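Local coordinates for protein P35 (Autographa californica nucleopolyhedrovirus, PDB 1P35) that inhibits host caspases, blocking the apoptosis that insect cells start on viral infection, and also suppresses the host's antiviral RNA interference response, at residues V6-S11 with I33-L38; S68-Q73 with V276-L281; E78-D83 with Y259-F264. All coordinates share one frame; numbering follows the deposited sequence.

Contact 1. Residues V6-S11 with I33-L38; sequences VEIDVS and IMNTQL
Two nearly straight hydrogen bonds hold D9 to M34 and N35. M34 N donates to D9 O at 2.8 Å, almost along the carbonyl axis. D9 N donates to OD1 of N35 at 3.1 Å, in the carbonyl plane and on a lone pair. Chi1 of -56° sets CG beside N35's own backbone N, and the amide is turned so that OD1 faces D9 N where the strand pairing has given out, a task for a short amide. E7 and Q37, both exposed, add a hydrogen bond, Q37 NE2 to E7 OE1 (3.2 Å), with the nitrogen above the carboxylate plane. Its details are doubtful, because Q37 NE2 lies only 2.5 Å from N35 ND2, another donor.

The apolar contacts centre on buried I8. Its CD1 lies 3.6 Å from L38 CD1 and equally close to CD2, against the leucine's fork, while CG2 meets I33 CG2 at 3.8 Å. F158 lies against both I33 and L38, and I3 touches I8.

V10 and I33 form an antiparallel non-hydrogen-bonded pair, their CA atoms 4.5 Å apart. The arrangement is the open end of the β-hairpin made by strands 10-21 and 24-33, its two tails splaying beyond the last bridge.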
loop_
_atom_site.group_PDB
_atom_site.type_symbol
_atom_site.label_atom_id
_atom_site.label_comp_id
_atom_site.label_asym_id
_atom_site.label_seq_id
_atom_site.Cartn_x
_atom_site.Cartn_y
_atom_site.Cartn_z
ATOM N N VAL A 6 -30.857 0.780 -11.511
ATOM C CA VAL A 6 -30.661 2.050 -10.824
ATOM C C VAL A 6 -30.552 2.015 -9.295
ATOM O O VAL A 6 -30.172 3.005 -8.667
ATOM C CB VAL A 6 -31.744 3.062 -11.240
ATOM C CG1 VAL A 6 -31.573 3.422 -12.724
ATOM C CG2 VAL A 6 -33.131 2.464 -10.983
ATOM N N GLU A 7 -30.886 0.892 -8.683
ATOM C CA GLU A 7 -30.764 0.797 -7.230
ATOM C C GLU A 7 -29.274 0.992 -6.873
ATOM O O GLU A 7 -28.889 1.980 -6.259
ATOM C CB GLU A 7 -31.242 -0.593 -6.762
ATOM C CG GLU A 7 -30.495 -1.751 -7.456
ATOM C CD GLU A 7 -30.976 -3.140 -7.076
ATOM O OE1 GLU A 7 -30.953 -3.464 -5.869
ATOM O OE2 GLU A 7 -31.360 -3.904 -7.995
ATOM N N ILE A 8 -28.468 0.027 -7.316
ATOM C CA ILE A 8 -27.030 -0.064 -7.116
ATOM C C ILE A 8 -26.334 1.057 -6.376
ATOM O O ILE A 8 -26.374 2.193 -6.810
ATOM C CB ILE A 8 -26.293 -0.250 -8.456
ATOM C CG1 ILE A 8 -26.827 -1.482 -9.178
ATOM C CG2 ILE A 8 -24.795 -0.426 -8.186
ATOM C CD1 ILE A 8 -26.596 -2.750 -8.399
ATOM N N ASP A 9 -25.650 0.696 -5.289
ATOM C CA ASP A 9 -24.914 1.631 -4.464
ATOM C C ASP A 9 -23.408 1.493 -4.730
ATOM O O ASP A 9 -22.842 0.417 -4.619
ATOM C CB ASP A 9 -25.221 1.366 -2.989
ATOM C CG ASP A 9 -25.265 2.638 -2.174
ATOM O OD1 ASP A 9 -24.188 3.227 -1.920
ATOM O OD2 ASP A 9 -26.390 3.065 -1.819
ATOM N N VAL A 10 -22.783 2.603 -5.083
ATOM C CA VAL A 10 -21.377 2.691 -5.402
ATOM C C VAL A 10 -20.706 3.794 -4.628
ATOM O O VAL A 10 -21.375 4.672 -4.128
ATOM C CB VAL A 10 -21.169 3.007 -6.952
ATOM C CG1 VAL A 10 -21.876 4.319 -7.359
ATOM C CG2 VAL A 10 -19.698 3.148 -7.262
ATOM N N SER A 11 -19.372 3.727 -4.544
ATOM C CA SER A 11 -18.541 4.777 -3.930
ATOM C C SER A 11 -17.092 4.618 -4.354
ATOM O O SER A 11 -16.740 3.697 -5.099
ATOM C CB SER A 11 -18.610 4.770 -2.382
ATOM O OG SER A 11 -17.957 3.657 -1.784
ATOM N N ILE A 33 -18.588 -1.330 -5.773
ATOM C CA ILE A 33 -20.044 -1.587 -5.648
ATOM C C ILE A 33 -20.436 -2.379 -4.397
ATOM O O ILE A 33 -19.849 -3.398 -4.080
ATOM C CB ILE A 33 -20.568 -2.293 -6.942
ATOM C CG1 ILE A 33 -20.400 -1.315 -8.112
ATOM C CG2 ILE A 33 -22.058 -2.736 -6.783
ATOM C CD1 ILE A 33 -20.746 -1.850 -9.484
ATOM N N MET A 34 -21.452 -1.886 -3.703
ATOM C CA MET A 34 -21.940 -2.451 -2.442
ATOM C C MET A 34 -23.007 -3.559 -2.381
ATOM O O MET A 34 -23.169 -4.171 -1.322
ATOM C CB MET A 34 -22.428 -1.308 -1.559
ATOM C CG MET A 34 -21.334 -0.552 -0.838
ATOM S SD MET A 34 -20.463 -1.629 0.314
ATOM C CE MET A 34 -21.883 -2.354 1.346
ATOM N N ASN A 35 -23.734 -3.829 -3.462
ATOM C CA ASN A 35 -24.790 -4.866 -3.417
ATOM C C ASN A 35 -24.359 -6.345 -3.349
ATOM O O ASN A 35 -23.372 -6.750 -3.967
ATOM C CB ASN A 35 -25.715 -4.679 -4.612
ATOM C CG ASN A 35 -26.291 -3.293 -4.658
ATOM O OD1 ASN A 35 -25.550 -2.298 -4.626
ATOM N ND2 ASN A 35 -27.611 -3.203 -4.730
ATOM N N THR A 36 -25.112 -7.145 -2.591
ATOM C CA THR A 36 -24.823 -8.588 -2.446
ATOM C C THR A 36 -25.878 -9.458 -3.114
ATOM O O THR A 36 -25.577 -10.567 -3.562
ATOM C CB THR A 36 -24.752 -9.078 -0.961
ATOM O OG1 THR A 36 -25.962 -8.728 -0.276
ATOM C CG2 THR A 36 -23.535 -8.519 -0.250
ATOM N N GLN A 37 -27.112 -8.964 -3.154
ATOM C CA GLN A 37 -28.214 -9.698 -3.767
ATOM C C GLN A 37 -27.882 -10.010 -5.236
ATOM O O GLN A 37 -27.406 -11.100 -5.553
ATOM C CB GLN A 37 -29.518 -8.877 -3.674
ATOM C CG GLN A 37 -29.510 -7.498 -4.389
ATOM C CD GLN A 37 -28.717 -6.413 -3.659
ATOM O OE1 GLN A 37 -27.840 -6.709 -2.839
ATOM N NE2 GLN A 37 -29.012 -5.141 -3.977
ATOM N N LEU A 38 -28.121 -9.025 -6.101
ATOM C CA LEU A 38 -27.878 -9.073 -7.543
ATOM C C LEU A 38 -27.729 -10.439 -8.199
ATOM O O LEU A 38 -26.736 -11.146 -8.003
ATOM C CB LEU A 38 -26.659 -8.216 -7.889
ATOM C CG LEU A 38 -26.731 -6.748 -7.473
ATOM C CD1 LEU A 38 -25.420 -6.064 -7.843
ATOM C CD2 LEU A 38 -27.926 -6.080 -8.133
#

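Contact 2. Residues S68-Q73 with V276-L281; sequences SKVDEQ and VLYVKL. With EDO (1,2-ethanediol), chain G.
Q73 lays an aliphatic carbon squarely on the aromatic ring of Y278: CG stands 3.4 Å from the ring centroid, only 4° off the normal, a CH-π contact. A bend at chi2 brings CD over the ring, and the amide stacks on it, the planes 21° apart. Glutamine suits the place: its CG methylene covers the ring, the flat amide continues over it and OE1 makes a weak hydrogen bond to K238. V276 CG1 covers the opposite face nearer the rim, and Y198 meets the ring at about a right angle.

Helix 62-74 thus lies across strand 276-282, the two short segments crossing at -86° with axes 8.1 Å apart. The strand runs between strands 191-199 and 259-271, its antiparallel neighbours, so the helix packs on the face of a β-sheet. Buried V70, compact and β-branched, fits close to the strand, its CG1 3.3 Å from V279 O.

Farther along, extended K280 brings NZ to D71 OD1 (3.3 Å), a salt bridge from above the carboxylate plane. D71 OD2 is paired with K67, so two lysines share the aspartate. Extended K69 gives a weak hydrogen bond from NZ to O1 of a 1,2-ethanediol, probably from the crystallisation liquor, at 2.7 Å.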
loop_
_atom_site.group_PDB
_atom_site.type_symbol
_atom_site.label_atom_id
_atom_site.label_comp_id
_atom_site.label_asym_id
_atom_site.label_seq_id
_atom_site.Cartn_x
_atom_site.Cartn_y
_atom_site.Cartn_z
ATOM N N SER A 68 -3.327 8.498 -4.430
ATOM C CA SER A 68 -2.292 9.169 -3.645
ATOM C C SER A 68 -1.822 10.419 -4.329
ATOM O O SER A 68 -1.495 11.421 -3.686
ATOM C CB SER A 68 -1.075 8.231 -3.435
ATOM O OG SER A 68 0.102 8.956 -3.153
ATOM N N LYS A 69 -1.739 10.357 -5.653
ATOM C CA LYS A 69 -1.255 11.509 -6.365
ATOM C C LYS A 69 -2.239 12.681 -6.312
ATOM O O LYS A 69 -1.812 13.841 -6.253
ATOM C CB LYS A 69 -0.930 11.166 -7.823
ATOM C CG LYS A 69 0.377 10.397 -7.963
ATOM C CD LYS A 69 0.858 10.439 -9.400
ATOM C CE LYS A 69 2.249 9.826 -9.524
ATOM N NZ LYS A 69 2.601 9.550 -10.956
ATOM N N VAL A 70 -3.522 12.354 -6.373
ATOM C CA VAL A 70 -4.572 13.360 -6.338
ATOM C C VAL A 70 -4.582 13.968 -4.962
ATOM O O VAL A 70 -4.463 15.190 -4.848
ATOM C CB VAL A 70 -5.960 12.776 -6.749
ATOM C CG1 VAL A 70 -7.075 13.853 -6.582
ATOM C CG2 VAL A 70 -5.875 12.368 -8.251
ATOM N N ASP A 71 -4.660 13.117 -3.937
ATOM C CA ASP A 71 -4.616 13.551 -2.537
ATOM C C ASP A 71 -3.394 14.411 -2.200
ATOM O O ASP A 71 -3.496 15.309 -1.385
ATOM C CB ASP A 71 -4.630 12.366 -1.544
ATOM C CG ASP A 71 -5.972 11.646 -1.502
ATOM O OD1 ASP A 71 -6.977 12.262 -1.909
ATOM O OD2 ASP A 71 -6.039 10.486 -1.025
ATOM N N GLU A 72 -2.242 14.188 -2.820
ATOM C CA GLU A 72 -1.119 15.037 -2.404
ATOM C C GLU A 72 -1.168 16.435 -3.047
ATOM O O GLU A 72 -0.381 17.318 -2.697
ATOM C CB GLU A 72 0.235 14.370 -2.696
ATOM C CG GLU A 72 0.639 14.415 -4.151
ATOM C CD GLU A 72 2.028 13.831 -4.401
ATOM O OE1 GLU A 72 2.263 12.630 -4.107
ATOM O OE2 GLU A 72 2.891 14.583 -4.898
ATOM N N GLN A 73 -2.044 16.630 -4.029
ATOM C CA GLN A 73 -2.139 17.965 -4.595
ATOM C C GLN A 73 -3.117 18.774 -3.724
ATOM O O GLN A 73 -2.921 19.974 -3.515
ATOM C CB GLN A 73 -2.637 17.934 -6.024
ATOM C CG GLN A 73 -1.684 17.366 -7.042
ATOM C CD GLN A 73 -0.378 18.160 -7.118
ATOM O OE1 GLN A 73 -0.369 19.415 -7.187
ATOM N NE2 GLN A 73 0.736 17.433 -7.128
ATOM N N VAL A 276 -1.269 18.622 -16.472
ATOM C CA VAL A 276 -2.005 17.618 -15.734
ATOM C C VAL A 276 -3.103 18.233 -14.868
ATOM O O VAL A 276 -2.910 19.265 -14.185
ATOM C CB VAL A 276 -1.068 16.766 -14.820
ATOM C CG1 VAL A 276 -1.878 15.689 -14.151
ATOM C CG2 VAL A 276 0.056 16.139 -15.649
ATOM N N LEU A 277 -4.245 17.557 -14.897
ATOM C CA LEU A 277 -5.418 17.953 -14.162
ATOM C C LEU A 277 -5.688 16.964 -13.003
ATOM O O LEU A 277 -5.712 15.745 -13.211
ATOM C CB LEU A 277 -6.641 17.925 -15.098
ATOM C CG LEU A 277 -7.880 18.366 -14.292
ATOM C CD1 LEU A 277 -7.725 19.853 -13.855
ATOM C CD2 LEU A 277 -9.123 18.177 -15.111
ATOM N N TYR A 278 -5.892 17.474 -11.800
ATOM C CA TYR A 278 -6.217 16.608 -10.676
ATOM C C TYR A 278 -7.611 17.010 -10.238
ATOM O O TYR A 278 -7.925 18.222 -10.127
ATOM C CB TYR A 278 -5.270 16.814 -9.510
ATOM C CG TYR A 278 -3.807 16.637 -9.848
ATOM C CD1 TYR A 278 -3.085 17.679 -10.419
ATOM C CD2 TYR A 278 -3.151 15.404 -9.627
ATOM C CE1 TYR A 278 -1.752 17.520 -10.772
ATOM C CE2 TYR A 278 -1.795 15.215 -9.971
ATOM C CZ TYR A 278 -1.116 16.273 -10.539
ATOM O OH TYR A 278 0.187 16.088 -10.865
ATOM N N VAL A 279 -8.462 16.015 -10.005
ATOM C CA VAL A 279 -9.800 16.329 -9.588
ATOM C C VAL A 279 -10.168 15.516 -8.355
ATOM O O VAL A 279 -9.861 14.312 -8.277
ATOM C CB VAL A 279 -10.829 16.009 -10.672
ATOM C CG1 VAL A 279 -12.196 16.523 -10.261
ATOM C CG2 VAL A 279 -10.415 16.592 -12.011
ATOM N N LYS A 280 -10.827 16.165 -7.389
ATOM C CA LYS A 280 -11.309 15.452 -6.223
ATOM C C LYS A 280 -12.707 15.962 -5.836
ATOM O O LYS A 280 -12.845 17.118 -5.474
ATOM C CB LYS A 280 -10.379 15.661 -5.032
ATOM C CG LYS A 280 -10.926 15.015 -3.762
ATOM C CD LYS A 280 -9.989 15.330 -2.557
ATOM C CE LYS A 280 -10.172 14.313 -1.431
ATOM N NZ LYS A 280 -9.053 14.333 -0.443
ATOM N N LEU A 281 -13.707 15.076 -5.894
ATOM C CA LEU A 281 -15.072 15.366 -5.575
ATOM C C LEU A 281 -15.456 14.264 -4.568
ATOM O O LEU A 281 -16.250 13.357 -4.859
ATOM C CB LEU A 281 -15.916 15.279 -6.851
ATOM C CG LEU A 281 -15.529 16.266 -7.963
ATOM C CD1 LEU A 281 -16.257 15.822 -9.242
ATOM C CD2 LEU A 281 -15.898 17.743 -7.568
HETATM C C1 EDO G . -0.605 7.612 -10.981
HETATM O O1 EDO G . 0.780 7.532 -10.546
HETATM C C2 EDO G . -0.747 8.424 -12.232
HETATM O O2 EDO G . -0.141 7.723 -13.286
HETATM O O HOH W 1 -6.603 15.726 0.147
#

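Contact 3. Residues E78-D83 with Y259-F264; sequences ERDYSD and YNWKIF
R79 and K262 form a single antiparallel, hydrogen-bonded bridge: R79 N donates to K262 O at 2.7 Å, and K262 N returns a bond to R79 O at 3.0 Å. The segment directions differ by 115°; the backbones pair at this one bridge only, and beyond it side chains carry the contact. W261 CA lies 3.4 Å from R79 O in a CA-H...O contact.

R79 strengthens the crossing with its side chain. A bend at chi3 (-54°) brings NE toward N260 O, to which it donates at 2.7 Å with that oxygen in the guanidinium plane; NH2 adds a weaker bond to the same atom. K262 CB lies over one guanidinium face. Arginine can grip the backbone with NE while NH1 still reaches water 3, which also accepts from K262 NZ.

Y81 joins Y259 and W261 in an aromatic cluster. Y259 CD1 sits over the centre of the Y81 ring, the pair being inclined at 47°, whereas the edge of Y81 is directed at the face of W261, with CD2 3.9 Å from W261 CG. Large aromatics suit this surface contact because their rings bury area against one another, although Y81 stays exposed. D80 OD1 accepts from S82 N, an Asx turn that bends the segment round the indole.

Segment 78-83 belongs to the reactive-site loop between helix 62-74 and strand 98-106, and here it adds to strand 259-271 on the side away from strand 238-249. That strand supplies F247, stacked on W261, T249 for W261 NE1 and Y242 for K262 NZ, while E78 OE2 takes a hydrogen bond from C265 N.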
loop_
_atom_site.group_PDB
_atom_site.type_symbol
_atom_site.label_atom_id
_atom_site.label_comp_id
_atom_site.label_asym_id
_atom_site.label_seq_id
_atom_site.Cartn_x
_atom_site.Cartn_y
_atom_site.Cartn_z
ATOM N N GLU A 78 -4.913 22.230 2.251
ATOM C CA GLU A 78 -5.452 22.081 3.586
ATOM C C GLU A 78 -4.565 22.445 4.765
ATOM O O GLU A 78 -3.359 22.572 4.633
ATOM C CB GLU A 78 -5.972 20.650 3.744
ATOM C CG GLU A 78 -7.050 20.342 2.672
ATOM C CD GLU A 78 -7.609 18.931 2.737
ATOM O OE1 GLU A 78 -7.049 18.101 3.505
ATOM O OE2 GLU A 78 -8.592 18.667 1.997
ATOM N N ARG A 79 -5.223 22.659 5.900
ATOM C CA ARG A 79 -4.599 22.994 7.168
ATOM C C ARG A 79 -5.434 22.177 8.154
ATOM O O ARG A 79 -6.532 22.575 8.614
ATOM C CB ARG A 79 -4.684 24.513 7.440
ATOM C CG ARG A 79 -3.767 25.443 6.531
ATOM C CD ARG A 79 -3.729 26.908 7.040
ATOM N NE ARG A 79 -5.086 27.468 7.199
ATOM C CZ ARG A 79 -5.673 28.306 6.348
ATOM N NH1 ARG A 79 -5.037 28.711 5.259
ATOM N NH2 ARG A 79 -6.906 28.731 6.587
ATOM N N ASP A 80 -4.940 20.977 8.420
ATOM C CA ASP A 80 -5.628 20.073 9.320
ATOM C C ASP A 80 -4.730 19.932 10.518
ATOM O O ASP A 80 -3.709 19.258 10.444
ATOM C CB ASP A 80 -5.788 18.714 8.667
ATOM C CG ASP A 80 -6.647 17.790 9.477
ATOM O OD1 ASP A 80 -6.544 17.840 10.701
ATOM O OD2 ASP A 80 -7.411 16.998 8.875
ATOM N N TYR A 81 -5.125 20.554 11.622
ATOM C CA TYR A 81 -4.334 20.533 12.842
ATOM C C TYR A 81 -4.733 19.418 13.816
ATOM O O TYR A 81 -4.729 19.629 15.028
ATOM C CB TYR A 81 -4.444 21.878 13.562
ATOM C CG TYR A 81 -4.103 23.115 12.751
ATOM C CD1 TYR A 81 -2.774 23.456 12.501
ATOM C CD2 TYR A 81 -5.115 23.937 12.203
ATOM C CE1 TYR A 81 -2.440 24.561 11.732
ATOM C CE2 TYR A 81 -4.789 25.041 11.437
ATOM C CZ TYR A 81 -3.438 25.344 11.205
ATOM O OH TYR A 81 -3.079 26.423 10.446
ATOM N N SER A 82 -5.075 18.240 13.303
ATOM C CA SER A 82 -5.454 17.128 14.172
ATOM C C SER A 82 -4.720 15.834 13.805
ATOM O O SER A 82 -4.725 15.418 12.628
ATOM C CB SER A 82 -6.950 16.885 14.055
ATOM O OG SER A 82 -7.276 16.597 12.703
ATOM N N ASP A 83 -4.103 15.185 14.793
ATOM C CA ASP A 83 -3.405 13.914 14.532
ATOM C C ASP A 83 -4.073 12.796 15.351
ATOM O O ASP A 83 -3.406 11.890 15.869
ATOM C CB ASP A 83 -1.906 14.042 14.868
ATOM C CG ASP A 83 -1.069 12.849 14.359
ATOM O OD1 ASP A 83 -1.234 12.435 13.177
ATOM O OD2 ASP A 83 -0.221 12.347 15.143
ATOM N N TYR A 259 -6.169 28.794 15.672
ATOM C CA TYR A 259 -5.876 27.878 14.563
ATOM C C TYR A 259 -6.920 28.056 13.442
ATOM O O TYR A 259 -8.134 27.940 13.692
ATOM C CB TYR A 259 -5.959 26.439 15.051
ATOM C CG TYR A 259 -4.878 26.004 15.998
ATOM C CD1 TYR A 259 -3.595 25.702 15.529
ATOM C CD2 TYR A 259 -5.144 25.832 17.358
ATOM C CE1 TYR A 259 -2.594 25.221 16.397
ATOM C CE2 TYR A 259 -4.154 25.355 18.240
ATOM C CZ TYR A 259 -2.882 25.045 17.752
ATOM O OH TYR A 259 -1.917 24.521 18.599
ATOM N N ASN A 260 -6.467 28.333 12.221
ATOM C CA ASN A 260 -7.393 28.487 11.100
ATOM C C ASN A 260 -7.437 27.218 10.246
ATOM O O ASN A 260 -6.649 27.018 9.315
ATOM C CB ASN A 260 -7.010 29.698 10.252
ATOM C CG ASN A 260 -6.955 30.975 11.079
ATOM O OD1 ASN A 260 -7.971 31.420 11.638
ATOM N ND2 ASN A 260 -5.765 31.554 11.186
ATOM N N TRP A 261 -8.383 26.355 10.571
ATOM C CA TRP A 261 -8.507 25.116 9.845
ATOM C C TRP A 261 -9.002 25.320 8.409
ATOM O O TRP A 261 -9.788 26.221 8.114
ATOM C CB TRP A 261 -9.456 24.195 10.581
ATOM C CG TRP A 261 -9.048 23.783 11.962
ATOM C CD1 TRP A 261 -8.977 24.583 13.083
ATOM C CD2 TRP A 261 -8.850 22.438 12.422
ATOM N NE1 TRP A 261 -8.767 23.816 14.199
ATOM C CE2 TRP A 261 -8.688 22.498 13.831
ATOM C CE3 TRP A 261 -8.803 21.185 11.784
ATOM C CZ2 TRP A 261 -8.487 21.357 14.613
ATOM C CZ3 TRP A 261 -8.601 20.030 12.577
ATOM C CH2 TRP A 261 -8.452 20.137 13.978
ATOM N N LYS A 262 -8.489 24.508 7.500
ATOM C CA LYS A 262 -8.941 24.548 6.136
ATOM C C LYS A 262 -8.922 23.095 5.696
ATOM O O LYS A 262 -7.853 22.525 5.405
ATOM C CB LYS A 262 -8.034 25.438 5.282
ATOM C CG LYS A 262 -8.567 25.636 3.845
ATOM C CD LYS A 262 -7.635 26.562 3.036
ATOM C CE LYS A 262 -8.103 26.783 1.646
ATOM N NZ LYS A 262 -7.133 27.652 0.891
ATOM N N ILE A 263 -10.111 22.487 5.685
ATOM C CA ILE A 263 -10.270 21.084 5.298
ATOM C C ILE A 263 -11.321 20.835 4.206
ATOM O O ILE A 263 -11.977 21.767 3.732
ATOM C CB ILE A 263 -10.596 20.186 6.545
ATOM C CG1 ILE A 263 -11.824 20.696 7.269
ATOM C CG2 ILE A 263 -9.408 20.217 7.500
ATOM C CD1 ILE A 263 -12.330 19.755 8.374
ATOM N N PHE A 264 -11.485 19.553 3.863
ATOM C CA PHE A 264 -12.394 19.049 2.809
ATOM C C PHE A 264 -12.361 19.853 1.560
ATOM O O PHE A 264 -13.406 20.283 1.071
ATOM C CB PHE A 264 -13.837 18.972 3.266
ATOM C CG PHE A 264 -14.025 18.365 4.604
ATOM C CD1 PHE A 264 -13.258 17.285 5.016
ATOM C CD2 PHE A 264 -15.065 18.785 5.412
ATOM C CE1 PHE A 264 -13.538 16.635 6.202
ATOM C CE2 PHE A 264 -15.353 18.144 6.596
ATOM C CZ PHE A 264 -14.590 17.060 6.997
HETATM O O HOH W 2 -9.670 17.226 4.549
HETATM O O HOH W 3 -6.341 30.054 2.824
#

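Overall arrangement
Contact 1 comes first along the chain, at the open end of the N-terminal hairpin. Contacts 2 and 3 both tie the region following it to C-terminal strands, contact 3 falling within the span that contact 2 encloses. Their centres are about 18 Å apart, and strands 276-282 and 259-271 are direct neighbours; the centre of contact 1 is about 26 Å from that of contact 2, across the chain's centre, and about 33 Å from that of contact 3. The helix before the reactive-site loop and the first part of the loop itself are thus held to two neighbouring strands, which is consistent with a loop fixed at its base.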